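Side-chain contacts in periplasmic binding protein component of an ABC type zinc uptake transporter (Synechocystis sp., PDB 1PQ4), which binds zinc in the periplasm and probably hands it to an ABC-type transporter for uptake into the cell: residues Q179-I184 with A279-I284; A201-A204 with N208-Q211. All coordinates share one frame; numbering follows the deposited sequence.

Contact 1 (Q179-I184 with A279-I284); sequences QELGQI and AVAQKI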
ATOM      1  N   GLN A 179       5.259  -6.363 -15.786  1.00 18.02           N
ATOM      2  CA  GLN A 179       5.586  -7.556 -16.585  1.00 22.32           C
ATOM      3  C   GLN A 179       6.423  -8.542 -15.731  1.00 20.43           C
ATOM      4  O   GLN A 179       6.225  -9.769 -15.772  1.00 22.52           O
ATOM      5  CB  GLN A 179       6.444  -7.157 -17.829  1.00 25.91           C
ATOM      6  CG  GLN A 179       5.804  -7.471 -19.185  1.00 45.79           C
ATOM      7  CD  GLN A 179       6.826  -8.035 -20.204  1.00 59.16           C
ATOM      8  OE1 GLN A 179       7.978  -7.570 -20.283  1.00 58.48           O
ATOM      9  NE2 GLN A 179       6.398  -9.036 -20.990  1.00 61.02           N
ATOM     10  N   GLU A 180       7.379  -7.992 -14.994  1.00 17.48           N
ATOM     11  CA  GLU A 180       8.263  -8.806 -14.164  1.00 24.59           C
ATOM     12  C   GLU A 180       7.455  -9.553 -13.096  1.00 25.27           C
ATOM     13  O   GLU A 180       7.640 -10.751 -12.896  1.00 21.17           O
ATOM     14  CB  GLU A 180       9.295  -7.889 -13.515  1.00 28.99           C
ATOM     15  CG  GLU A 180      10.537  -8.549 -13.022  1.00 40.36           C
ATOM     16  CD  GLU A 180      11.553  -7.524 -12.540  1.00 43.44           C
ATOM     17  OE1 GLU A 180      11.620  -6.432 -13.151  1.00 45.34           O
ATOM     18  OE2 GLU A 180      12.290  -7.812 -11.570  1.00 47.15           O
ATOM     19  N   LEU A 181       6.550  -8.859 -12.408  1.00 17.97           N
ATOM     20  CA  LEU A 181       5.736  -9.529 -11.376  1.00 16.02           C
ATOM     21  C   LEU A 181       4.835 -10.582 -12.001  1.00 18.85           C
ATOM     22  O   LEU A 181       4.653 -11.667 -11.443  1.00 18.84           O
ATOM     23  CB  LEU A 181       4.886  -8.506 -10.595  1.00 16.29           C
ATOM     24  CG  LEU A 181       5.703  -7.440  -9.856  1.00 22.51           C
ATOM     25  CD1 LEU A 181       4.746  -6.474  -9.093  1.00 20.92           C
ATOM     26  CD2 LEU A 181       6.656  -8.100  -8.876  1.00 26.60           C
ATOM     27  N   GLY A 182       4.284 -10.279 -13.175  1.00 22.65           N
ATOM     28  CA  GLY A 182       3.426 -11.236 -13.853  1.00 18.79           C
ATOM     29  C   GLY A 182       4.199 -12.499 -14.243  1.00 21.94           C
ATOM     30  O   GLY A 182       3.656 -13.606 -14.185  1.00 20.82           O
ATOM     31  N   GLN A 183       5.467 -12.349 -14.629  1.00 23.67           N
ATOM     32  CA  GLN A 183       6.275 -13.507 -15.012  1.00 27.46           C
ATOM     33  C   GLN A 183       6.528 -14.408 -13.778  1.00 25.51           C
ATOM     34  O   GLN A 183       6.468 -15.631 -13.847  1.00 24.35           O
ATOM     35  CB  GLN A 183       7.610 -13.059 -15.607  1.00 30.34           C
ATOM     36  CG  GLN A 183       7.445 -12.421 -16.981  1.00 48.73           C
ATOM     37  CD  GLN A 183       8.760 -12.084 -17.662  1.00 54.80           C
ATOM     38  OE1 GLN A 183       9.610 -11.380 -17.102  1.00 54.81           O
ATOM     39  NE2 GLN A 183       8.930 -12.579 -18.892  1.00 60.79           N
ATOM     40  N   ILE A 184       6.820 -13.784 -12.657  1.00 21.67           N
ATOM     41  CA  ILE A 184       7.026 -14.516 -11.409  1.00 21.78           C
ATOM     42  C   ILE A 184       5.763 -15.266 -10.987  1.00 21.50           C
ATOM     43  O   ILE A 184       5.836 -16.426 -10.603  1.00 22.57           O
ATOM     44  CB  ILE A 184       7.438 -13.530 -10.269  1.00 20.64           C
ATOM     45  CG1 ILE A 184       8.799 -12.933 -10.609  1.00 24.32           C
ATOM     46  CG2 ILE A 184       7.415 -14.225  -8.882  1.00 20.42           C
ATOM     47  CD1 ILE A 184       9.159 -11.684  -9.814  1.00 28.05           C
ATOM     48  N   ALA A 279      10.008  -8.728  -3.961  1.00 19.36           N
ATOM     49  CA  ALA A 279      10.250  -9.712  -2.890  1.00 17.33           C
ATOM     50  C   ALA A 279       8.934 -10.375  -2.504  1.00 20.45           C
ATOM     51  O   ALA A 279       8.888 -11.591  -2.238  1.00 20.44           O
ATOM     52  CB  ALA A 279      10.892  -9.030  -1.658  1.00 17.28           C
ATOM     53  N   VAL A 280       7.844  -9.587  -2.457  1.00 17.23           N
ATOM     54  CA  VAL A 280       6.537 -10.143  -2.105  1.00 13.33           C
ATOM     55  C   VAL A 280       6.104 -11.216  -3.077  1.00 15.02           C
ATOM     56  O   VAL A 280       5.639 -12.320  -2.684  1.00 17.15           O
ATOM     57  CB  VAL A 280       5.411  -9.033  -2.022  1.00 15.70           C
ATOM     58  CG1 VAL A 280       4.028  -9.677  -1.893  1.00 14.59           C
ATOM     59  CG2 VAL A 280       5.672  -8.162  -0.770  1.00 17.90           C
ATOM     60  N   ALA A 281       6.273 -10.913  -4.352  1.00 14.91           N
ATOM     61  CA  ALA A 281       5.882 -11.857  -5.387  1.00 18.66           C
ATOM     62  C   ALA A 281       6.731 -13.160  -5.274  1.00 13.48           C
ATOM     63  O   ALA A 281       6.213 -14.275  -5.384  1.00 18.34           O
ATOM     64  CB  ALA A 281       6.084 -11.199  -6.786  1.00 14.06           C
ATOM     65  N   GLN A 282       8.032 -12.994  -5.073  1.00 15.28           N
ATOM     66  CA  GLN A 282       8.909 -14.167  -4.922  1.00 19.30           C
ATOM     67  C   GLN A 282       8.520 -14.984  -3.687  1.00 17.89           C
ATOM     68  O   GLN A 282       8.567 -16.239  -3.710  1.00 16.59           O
ATOM     69  CB  GLN A 282      10.359 -13.709  -4.813  1.00 21.13           C
ATOM     70  CG  GLN A 282      10.801 -13.112  -6.123  1.00 37.09           C
ATOM     71  CD  GLN A 282      12.156 -12.457  -6.028  1.00 45.57           C
ATOM     72  OE1 GLN A 282      12.517 -11.896  -4.978  1.00 47.71           O
ATOM     73  NE2 GLN A 282      12.908 -12.495  -7.130  1.00 46.62           N
ATOM     74  N   LYS A 283       8.160 -14.289  -2.599  1.00 14.34           N
ATOM     75  CA  LYS A 283       7.710 -15.027  -1.406  1.00 17.61           C
ATOM     76  C   LYS A 283       6.475 -15.829  -1.665  1.00 19.33           C
ATOM     77  O   LYS A 283       6.321 -16.976  -1.208  1.00 18.91           O
ATOM     78  CB  LYS A 283       7.437 -14.077  -0.238  1.00 18.82           C
ATOM     79  CG  LYS A 283       8.715 -13.781   0.531  1.00 20.75           C
ATOM     80  CD  LYS A 283       8.546 -12.785   1.648  1.00 25.62           C
ATOM     81  CE  LYS A 283       9.934 -12.595   2.318  1.00 33.08           C
ATOM     82  NZ  LYS A 283       9.926 -11.387   3.184  1.00 44.07           N
ATOM     83  N   ILE A 284       5.554 -15.241  -2.413  1.00 19.29           N
ATOM     84  CA  ILE A 284       4.331 -15.959  -2.699  1.00 16.20           C
ATOM     85  C   ILE A 284       4.622 -17.120  -3.629  1.00 18.08           C
ATOM     86  O   ILE A 284       4.082 -18.214  -3.457  1.00 14.83           O
ATOM     87  CB  ILE A 284       3.269 -15.022  -3.326  1.00 15.65           C
ATOM     88  CG1 ILE A 284       2.702 -14.112  -2.225  1.00 17.75           C
ATOM     89  CG2 ILE A 284       2.137 -15.841  -3.958  1.00 16.97           C
ATOM     90  CD1 ILE A 284       3.649 -13.351  -1.300  1.00 28.05           C
TER

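Contact 2 (A201-A204 with N208-Q211); sequences AYFA and NLVQ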
ATOM      1  N   ALA A 201      -5.616  -6.941  -1.835  1.00 14.37           N
ATOM      2  CA  ALA A 201      -6.691  -7.274  -2.789  1.00 14.35           C
ATOM      3  C   ALA A 201      -6.414  -6.747  -4.216  1.00  8.25           C
ATOM      4  O   ALA A 201      -6.714  -7.404  -5.192  1.00 13.73           O
ATOM      5  CB  ALA A 201      -8.046  -6.711  -2.264  1.00 12.83           C
ATOM      6  N   TYR A 202      -5.855  -5.545  -4.351  1.00 10.80           N
ATOM      7  CA  TYR A 202      -5.611  -5.026  -5.698  1.00 14.02           C
ATOM      8  C   TYR A 202      -4.469  -5.779  -6.355  1.00 17.79           C
ATOM      9  O   TYR A 202      -4.516  -6.144  -7.523  1.00 13.42           O
ATOM     10  CB  TYR A 202      -5.301  -3.526  -5.619  1.00 14.13           C
ATOM     11  CG  TYR A 202      -6.551  -2.761  -5.180  1.00 16.35           C
ATOM     12  CD1 TYR A 202      -7.545  -2.400  -6.138  1.00 17.32           C
ATOM     13  CD2 TYR A 202      -6.735  -2.392  -3.857  1.00 13.42           C
ATOM     14  CE1 TYR A 202      -8.671  -1.693  -5.779  1.00 13.22           C
ATOM     15  CE2 TYR A 202      -7.881  -1.640  -3.464  1.00 15.03           C
ATOM     16  CZ  TYR A 202      -8.842  -1.296  -4.449  1.00 19.10           C
ATOM     17  OH  TYR A 202      -9.918  -0.479  -4.106  1.00 17.00           O
ATOM     18  N   PHE A 203      -3.429  -6.014  -5.563  1.00 16.18           N
ATOM     19  CA  PHE A 203      -2.253  -6.750  -6.051  1.00 13.49           C
ATOM     20  C   PHE A 203      -2.749  -8.110  -6.503  1.00  7.23           C
ATOM     21  O   PHE A 203      -2.422  -8.603  -7.586  1.00 13.76           O
ATOM     22  CB  PHE A 203      -1.235  -6.867  -4.865  1.00 11.71           C
ATOM     23  CG  PHE A 203      -0.058  -7.739  -5.166  1.00 15.71           C
ATOM     24  CD1 PHE A 203       1.050  -7.223  -5.807  1.00 17.87           C
ATOM     25  CD2 PHE A 203      -0.065  -9.082  -4.789  1.00 22.17           C
ATOM     26  CE1 PHE A 203       2.173  -8.049  -6.084  1.00 24.78           C
ATOM     27  CE2 PHE A 203       1.038  -9.903  -5.052  1.00 19.40           C
ATOM     28  CZ  PHE A 203       2.149  -9.380  -5.702  1.00 17.67           C
ATOM     29  N   ALA A 204      -3.603  -8.711  -5.698  1.00 10.58           N
ATOM     30  CA  ALA A 204      -4.099 -10.045  -6.027  1.00  9.47           C
ATOM     31  C   ALA A 204      -4.959 -10.047  -7.325  1.00 16.23           C
ATOM     32  O   ALA A 204      -4.871 -10.974  -8.167  1.00 16.20           O
ATOM     33  CB  ALA A 204      -4.929 -10.572  -4.857  1.00 14.70           C
ATOM     34  N   ASN A 208      -4.113 -12.292 -10.555  1.00 15.89           N
ATOM     35  CA  ASN A 208      -4.955 -13.475 -10.442  1.00 16.03           C
ATOM     36  C   ASN A 208      -4.603 -14.407  -9.287  1.00 21.60           C
ATOM     37  O   ASN A 208      -4.428 -15.610  -9.467  1.00 21.68           O
ATOM     38  CB  ASN A 208      -4.907 -14.252 -11.747  1.00 25.87           C
ATOM     39  CG  ASN A 208      -5.332 -13.391 -12.934  1.00 39.61           C
ATOM     40  OD1 ASN A 208      -4.597 -13.261 -13.923  1.00 47.65           O
ATOM     41  ND2 ASN A 208      -6.518 -12.783 -12.832  1.00 37.32           N
ATOM     42  N   LEU A 209      -4.490 -13.825  -8.103  1.00 19.21           N
ATOM     43  CA  LEU A 209      -4.203 -14.575  -6.889  1.00 21.51           C
ATOM     44  C   LEU A 209      -5.456 -14.420  -6.065  1.00 22.51           C
ATOM     45  O   LEU A 209      -6.313 -13.576  -6.368  1.00 19.10           O
ATOM     46  CB  LEU A 209      -3.024 -13.954  -6.139  1.00 17.71           C
ATOM     47  CG  LEU A 209      -1.705 -13.911  -6.929  1.00 20.44           C
ATOM     48  CD1 LEU A 209      -0.616 -13.260  -6.089  1.00 22.77           C
ATOM     49  CD2 LEU A 209      -1.277 -15.320  -7.310  1.00 25.61           C
ATOM     50  N   VAL A 210      -5.570 -15.248  -5.032  1.00 21.25           N
ATOM     51  CA  VAL A 210      -6.702 -15.204  -4.133  1.00 21.74           C
ATOM     52  C   VAL A 210      -6.117 -14.952  -2.762  1.00 20.71           C
ATOM     53  O   VAL A 210      -5.362 -15.761  -2.246  1.00 18.38           O
ATOM     54  CB  VAL A 210      -7.473 -16.540  -4.132  1.00 27.42           C
ATOM     55  CG1 VAL A 210      -8.522 -16.521  -3.041  1.00 26.04           C
ATOM     56  CG2 VAL A 210      -8.168 -16.747  -5.517  1.00 28.35           C
ATOM     57  N   GLN A 211      -6.448 -13.819  -2.180  1.00 15.30           N
ATOM     58  CA  GLN A 211      -5.913 -13.491  -0.872  1.00 15.83           C
ATOM     59  C   GLN A 211      -6.890 -14.034   0.147  1.00 21.91           C
ATOM     60  O   GLN A 211      -8.067 -13.762   0.040  1.00 19.90           O
ATOM     61  CB  GLN A 211      -5.828 -11.965  -0.754  1.00 18.58           C
ATOM     62  CG  GLN A 211      -5.772 -11.452   0.638  1.00 23.56           C
ATOM     63  CD  GLN A 211      -5.861  -9.921   0.713  1.00 22.76           C
ATOM     64  OE1 GLN A 211      -6.890  -9.302   0.367  1.00 24.98           O
ATOM     65  NE2 GLN A 211      -4.799  -9.320   1.170  1.00 12.00           N
TER

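Contact 1 (Q179-I184 with A279-I284)
Leu181 and Ile184 pack on Ala281 in a parallel helix pair, where the end of the long helix 160-185, which runs between the two lobes as in other zinc- and manganese-binding proteins of this family, lies beside the C-terminal helix 273-288 of the second lobe. The two short segments run nearly parallel, with 9° between their directions and 9.6 Å between their axes. The closest backbone pair is Leu181 CA and Ala281 CA at 6.4 Å, a spacing that the small alanine side chain permits. Only 168 Å² is buried in all, and no hydrogen bond crosses the interface, so van der Waals packing carries it.

The methyl of Ala281 points toward helix 160-185 and meets one branch from each of two residues on successive turns. Leu181 CD2 stands 3.8 Å from Ala281 CB, and Ile184 CG2 reaches the same CB at 3.9 Å. For Ile184 a chi1 of -65° sets CG1 beside its backbone N and CG2 anti to that N, which turns the CG2 methyl toward the backbone of Ala281. There it lies alongside the carbonyl bond rather than beyond its oxygen, since Ile184 CG2 is 3.7 Å from Ala281 O and 3.8 Å from Ala281 C. Both leucine and isoleucine extend their packing along helix 273-288, Leu181 to Leu277 and Ile184 to Ala285.

At the flank a salt bridge from Glu180 OE2 to Lys278 NZ joins the same two helices. On the far side of helix 273-288, Lys283 NZ is hydrogen-bonded to Leu265 O. The exposed edge is bordered by the aliphatic part of Gln282, whose CG lies 4.3 Å from Ile184 CD1.

Contact 2 (A201-A204 with N208-Q211)
With chi1 at 173°, Phe203 carries its ring anti to its own backbone N, while Leu209 sets CG beside its N and anti to its carbonyl carbon; the two side chains thus meet aslant, Phe203 CE2 lying 3.9 Å from Leu209 CD1. A Schellman motif ends the helix beside them. Leu209 N gives a nearly straight hydrogen bond to Ala204 O (2.9 Å, 172° at the hydrogen), and Asn208 N turns back to Arg205 O. Asn208, at phi 54°, is the C-prime residue that reverses the chain. The turn also brings Ala204 CB to 3.6 Å from Leu209 O. Gln211 extends its chain toward the first helical turn at Ala201; its side chain is about 9 Å from the bound zinc ion and about 7 Å from that of His197, a zinc ligand. Cutting this chain back to an alanine here would probably leave Ala201, Pro198 and Trp200 without the cover it gives and open a gap beside them. The whole belongs to a beta-alpha-beta unit: strand 210-213 returns parallel to strand 192-195, Leu209 and Gln211 pack on Phe193, and Phe203 and Leu209 meet Leu185 at the end of helix 160-185.

Beyond the first lobe and its four-stranded parallel sheet, the chain enters helix 160-185, whose last turns give contact 1 its first segment. It then passes through strand 192-195 into helix 201-206 and strand 210-213, where contact 2 closes a short local loop. Contact 1 closes much later, on helix 273-288, so contact 2 is nested inside its loop. Their centres are 12 Å apart, and the ring of Phe203 connects them: Phe203 CE1 is 4.3 Å from Leu181 CD1, and Phe203 CZ is 4.3 Å from Val280 CG1. Together they join the interlobe helix, the C-terminal helix and a beta-alpha-beta unit in the second lobe.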